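Local coordinates for pirin-like protein (Geobacillus kaustophilus, PDB 2P17) that belongs to the iron-binding pirin family of bicupin proteins and is of uncertain function, binding one iron ion per subunit, at residues 117-120 with 121-124; 183-186 with 187-190. One frame throughout, in Å; residues are numbered along the deposited sequence.

Contact 1 of 2, residues 117-120 with 121-124; sequences NLPS and AYKM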
loop_
_atom_site.group_PDB
_atom_site.type_symbol
_atom_site.label_atom_id
_atom_site.label_comp_id
_atom_site.label_asym_id
_atom_site.label_seq_id
_atom_site.Cartn_x
_atom_site.Cartn_y
_atom_site.Cartn_z
ATOM N N ASN A 117 -7.873 -0.617 8.869
ATOM C CA ASN A 117 -8.908 -0.828 9.877
ATOM C C ASN A 117 -10.263 -1.044 9.221
ATOM O O ASN A 117 -10.534 -0.505 8.148
ATOM C CB ASN A 117 -8.976 0.378 10.808
ATOM C CG ASN A 117 -9.636 0.059 12.129
ATOM O OD1 ASN A 117 -9.830 -1.105 12.480
ATOM N ND2 ASN A 117 -9.967 1.110 12.888
ATOM N N LEU A 118 -11.102 -1.852 9.864
ATOM C CA LEU A 118 -12.517 -1.930 9.507
ATOM C C LEU A 118 -13.316 -1.094 10.500
ATOM O O LEU A 118 -13.077 -1.181 11.714
ATOM C CB LEU A 118 -13.031 -3.372 9.528
ATOM C CG LEU A 118 -12.545 -4.329 8.424
ATOM C CD1 LEU A 118 -12.945 -5.762 8.711
ATOM C CD2 LEU A 118 -13.106 -3.916 7.085
ATOM N N PRO A 119 -14.279 -0.299 9.995
ATOM C CA PRO A 119 -15.182 0.421 10.902
ATOM C C PRO A 119 -16.028 -0.578 11.686
ATOM O O PRO A 119 -16.213 -1.721 11.249
ATOM C CB PRO A 119 -16.087 1.215 9.960
ATOM C CG PRO A 119 -15.379 1.235 8.641
ATOM C CD PRO A 119 -14.579 -0.017 8.581
ATOM N N SER A 120 -16.524 -0.139 12.838
ATOM C CA SER A 120 -17.344 -0.993 13.698
ATOM C C SER A 120 -18.452 -1.700 12.910
ATOM O O SER A 120 -18.716 -2.887 13.131
ATOM C CB SER A 120 -17.950 -0.153 14.825
ATOM O OG SER A 120 -18.750 -0.947 15.673
ATOM N N ALA A 121 -19.087 -0.969 11.989
ATOM C CA ALA A 121 -20.176 -1.540 11.189
ATOM C C ALA A 121 -19.772 -2.777 10.391
ATOM O O ALA A 121 -20.622 -3.589 10.037
ATOM C CB ALA A 121 -20.776 -0.508 10.256
ATOM N N TYR A 122 -18.483 -2.920 10.093
ATOM C CA TYR A 122 -18.025 -3.985 9.207
ATOM C C TYR A 122 -17.044 -4.940 9.866
ATOM O O TYR A 122 -16.525 -5.850 9.202
ATOM C CB TYR A 122 -17.357 -3.392 7.963
ATOM C CG TYR A 122 -18.241 -2.477 7.140
ATOM C CD1 TYR A 122 -19.018 -2.984 6.094
ATOM C CD2 TYR A 122 -18.284 -1.102 7.380
ATOM C CE1 TYR A 122 -19.828 -2.148 5.338
ATOM C CE2 TYR A 122 -19.095 -0.256 6.616
ATOM C CZ TYR A 122 -19.859 -0.793 5.594
ATOM O OH TYR A 122 -20.653 0.039 4.833
ATOM N N LYS A 123 -16.765 -4.740 11.152
ATOM C CA LYS A 123 -15.769 -5.573 11.831
ATOM C C LYS A 123 -16.127 -7.054 11.796
ATOM O O LYS A 123 -15.244 -7.917 11.822
ATOM C CB LYS A 123 -15.525 -5.096 13.265
ATOM C CG LYS A 123 -14.553 -3.938 13.323
ATOM C CD LYS A 123 -13.965 -3.762 14.700
ATOM C CE LYS A 123 -13.151 -2.481 14.776
ATOM N NZ LYS A 123 -11.907 -2.610 13.977
HETATM N N MSE A 124 -17.423 -7.339 11.703
HETATM C CA MSE A 124 -17.916 -8.719 11.728
HETATM C C MSE A 124 -18.326 -9.235 10.360
HETATM O O MSE A 124 -19.011 -10.258 10.264
HETATM C CB MSE A 124 -19.081 -8.856 12.714
HETATM C CG MSE A 124 -18.676 -8.575 14.150
HETATM SE SE MSE A 124 -17.618 -10.024 14.927
HETATM C CE MSE A 124 -19.056 -11.309 15.271
#
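A turn tied back by a lysine side chain joins Asn117 and Leu118 to Lys123 where strand 109-117 ends and the chain loops over toward strand 128-132; the contacts between the two segments are all local. Lys123 reaches back along the turn as a nearly straight chain that bends only at its last torsion (chi4 -70°), which swings the ammonium group in toward the carbonyls. Lys123 NZ donates to Leu118 O at 2.9 Å, in the plane of that carbonyl, and to Asn117 OD1 at 3.0 Å, tilted somewhat out of the amide plane. Gly59 O accepts a third bond from the same nitrogen. Asn117 suits this place because a short, neutral side chain can present an amide oxygen here beside the backbone carbonyl; its CG stands anti to the backbone N (chi1 -160°), which carries that oxygen out to Lys123 NZ. The turn beneath is closed by Tyr122 N on Pro119 O at 2.8 Å, with the donor above the carbonyl plane, and by a weaker bond, 3.3 Å long, from Lys123 N to Ser120 O. Pro119 has a rigid ring with no N-H to satisfy, and its CG rests obliquely against Tyr122 CD2 at 3.9 Å. Leu118 is buried: CD1 touches Tyr122 O at 3.6 Å, CB runs past the Lys123 CG at 4.1 Å, and the side chain also packs on Ile164. Ser120 N, at the exposed end, is held by Glu247. With a methionine in place of Lys123, the three carbonyl oxygens would probably lose their shared donor and the turn its tie to the end of the strand. The chemistry is that of a cation gripped by neutral oxygens: an ammonium charge facing three carbonyl dipoles, which would probably favour its protonated form.

Contact 2 of 2, residues 183-186 with 187-190; sequences DLPG and HYNG
Pro185 leans its CB-CG-CD edge over one face of the Tyr188 ring, with CD 3.8 Å from the ring centroid and only 7° off its normal, a CH-pi contact. Pro185 CG approaches CE1 of Tyr188 at 3.7 Å. A proline suits this spot because its CD hydrogens, next to the amide nitrogen, are slightly polarised and so suit the pi cloud, while CG adds apolar contact. Pro185 CB touches His187 CE1 at 3.7 Å, so one proline serves two neighbouring rings. Those rings also meet each other: Tyr188 CD1 sits over a face of the imidazole, toward its rim, while His187 NE2 lies at the edge of the phenol ring. The histidine CG takes the crowded position between backbone N and carbonyl carbon (chi1 69°), bringing the imidazole back alongside the proline; NE2 is then bonded to Glu243. Leu184 CD2 reaches Tyr188 CD2 more loosely, at 4.3 Å, and the leucine side chain goes on to Ala241 in the interior.

Behind these side chains stands the backbone. Tyr188 N bonds Pro185 O at 3.0 Å, closing a type I beta turn with Gly186 and His187 at its corners. A water lies within hydrogen-bonding distance of two carbonyls, 2.8 Å from Gly186 O and 2.9 Å from Tyr188 O, and Arg5 bonds Tyr188 O as well. Outside the turn, Leu184 is paired with Thr225 and Asn189 with Gly242. Strands 179-185 and 189-196 thus pair with different neighbours rather than with each other, and this short turn carries the chain between them, as in the tight strand connections of the jelly-roll barrel in the C-terminal cupin domain of pirins.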
loop_
_atom_site.group_PDB
_atom_site.type_symbol
_atom_site.label_atom_id
_atom_site.label_comp_id
_atom_site.label_asym_id
_atom_site.label_seq_id
_atom_site.Cartn_x
_atom_site.Cartn_y
_atom_site.Cartn_z
ATOM N N ASP A 183 -4.841 12.561 -8.088
ATOM C CA ASP A 183 -5.971 13.225 -7.413
ATOM C C ASP A 183 -6.374 12.474 -6.154
ATOM O O ASP A 183 -6.365 11.242 -6.130
ATOM C CB ASP A 183 -7.183 13.327 -8.345
ATOM C CG ASP A 183 -7.597 11.980 -8.914
ATOM O OD1 ASP A 183 -6.717 11.240 -9.404
ATOM O OD2 ASP A 183 -8.805 11.661 -8.863
ATOM N N LEU A 184 -6.723 13.219 -5.105
ATOM C CA LEU A 184 -7.233 12.619 -3.876
ATOM C C LEU A 184 -8.334 13.475 -3.301
ATOM O O LEU A 184 -8.203 14.690 -3.270
ATOM C CB LEU A 184 -6.131 12.524 -2.817
ATOM C CG LEU A 184 -4.977 11.570 -3.103
ATOM C CD1 LEU A 184 -3.911 11.787 -2.050
ATOM C CD2 LEU A 184 -5.456 10.104 -3.124
ATOM N N PRO A 185 -9.423 12.848 -2.825
ATOM C CA PRO A 185 -10.436 13.613 -2.079
ATOM C C PRO A 185 -9.785 14.251 -0.854
ATOM O O PRO A 185 -8.884 13.658 -0.253
ATOM C CB PRO A 185 -11.443 12.549 -1.666
ATOM C CG PRO A 185 -11.270 11.449 -2.706
ATOM C CD PRO A 185 -9.806 11.435 -3.005
ATOM N N GLY A 186 -10.232 15.447 -0.488
ATOM C CA GLY A 186 -9.563 16.208 0.570
ATOM C C GLY A 186 -9.496 15.526 1.930
ATOM O O GLY A 186 -8.559 15.760 2.712
ATOM N N HIS A 187 -10.470 14.667 2.218
ATOM C CA HIS A 187 -10.517 14.022 3.523
ATOM C C HIS A 187 -9.673 12.743 3.576
ATOM O O HIS A 187 -9.481 12.171 4.658
ATOM C CB HIS A 187 -11.963 13.738 3.943
ATOM C CG HIS A 187 -12.639 12.685 3.124
ATOM N ND1 HIS A 187 -12.855 12.817 1.767
ATOM C CD2 HIS A 187 -13.145 11.476 3.469
ATOM C CE1 HIS A 187 -13.468 11.737 1.315
ATOM N NE2 HIS A 187 -13.651 10.905 2.325
ATOM N N TYR A 188 -9.160 12.288 2.431
ATOM C CA TYR A 188 -8.318 11.087 2.449
ATOM C C TYR A 188 -7.004 11.384 3.174
ATOM O O TYR A 188 -6.463 12.494 3.106
ATOM C CB TYR A 188 -8.003 10.598 1.036
ATOM C CG TYR A 188 -9.004 9.660 0.390
ATOM C CD1 TYR A 188 -10.368 9.754 0.634
ATOM C CD2 TYR A 188 -8.562 8.689 -0.515
ATOM C CE1 TYR A 188 -11.265 8.897 0.001
ATOM C CE2 TYR A 188 -9.450 7.822 -1.149
ATOM C CZ TYR A 188 -10.797 7.934 -0.884
ATOM O OH TYR A 188 -11.698 7.099 -1.528
ATOM N N ASN A 189 -6.487 10.351 3.831
ATOM C CA ASN A 189 -5.242 10.404 4.563
ATOM C C ASN A 189 -4.311 9.414 3.891
ATOM O O ASN A 189 -4.698 8.277 3.639
ATOM C CB ASN A 189 -5.512 10.029 6.028
ATOM C CG ASN A 189 -4.284 10.171 6.924
ATOM O OD1 ASN A 189 -3.359 10.928 6.628
ATOM N ND2 ASN A 189 -4.298 9.468 8.042
ATOM N N GLY A 190 -3.080 9.825 3.594
ATOM C CA GLY A 190 -2.200 8.913 2.887
ATOM C C GLY A 190 -0.732 9.247 2.882
ATOM O O GLY A 190 -0.264 10.170 3.562
HETATM O O HOH W 1 -7.099 14.763 4.852
#

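In the fold
Contacts 1 and 2 follow one another along the chain without touching: their centres are 21 Å apart and their nearest atoms about 11 Å. Both are tight turns with a proline at the first position, whose carbonyl takes the N-H of a tyrosine three residues on. The same two chain segments serve both: Ile164 and Val165 border contact 1 while Pro166 borders contact 2, and Glu243 serves contact 2 while Val245 and Glu247 meet contact 1. Contact 1 is the nearer to the iron, though not part of its site: the side chain of Leu118 is about 9 Å from that of the iron ligand His57 and about 14 Å from the iron. Contact 2 lies away from the metal site.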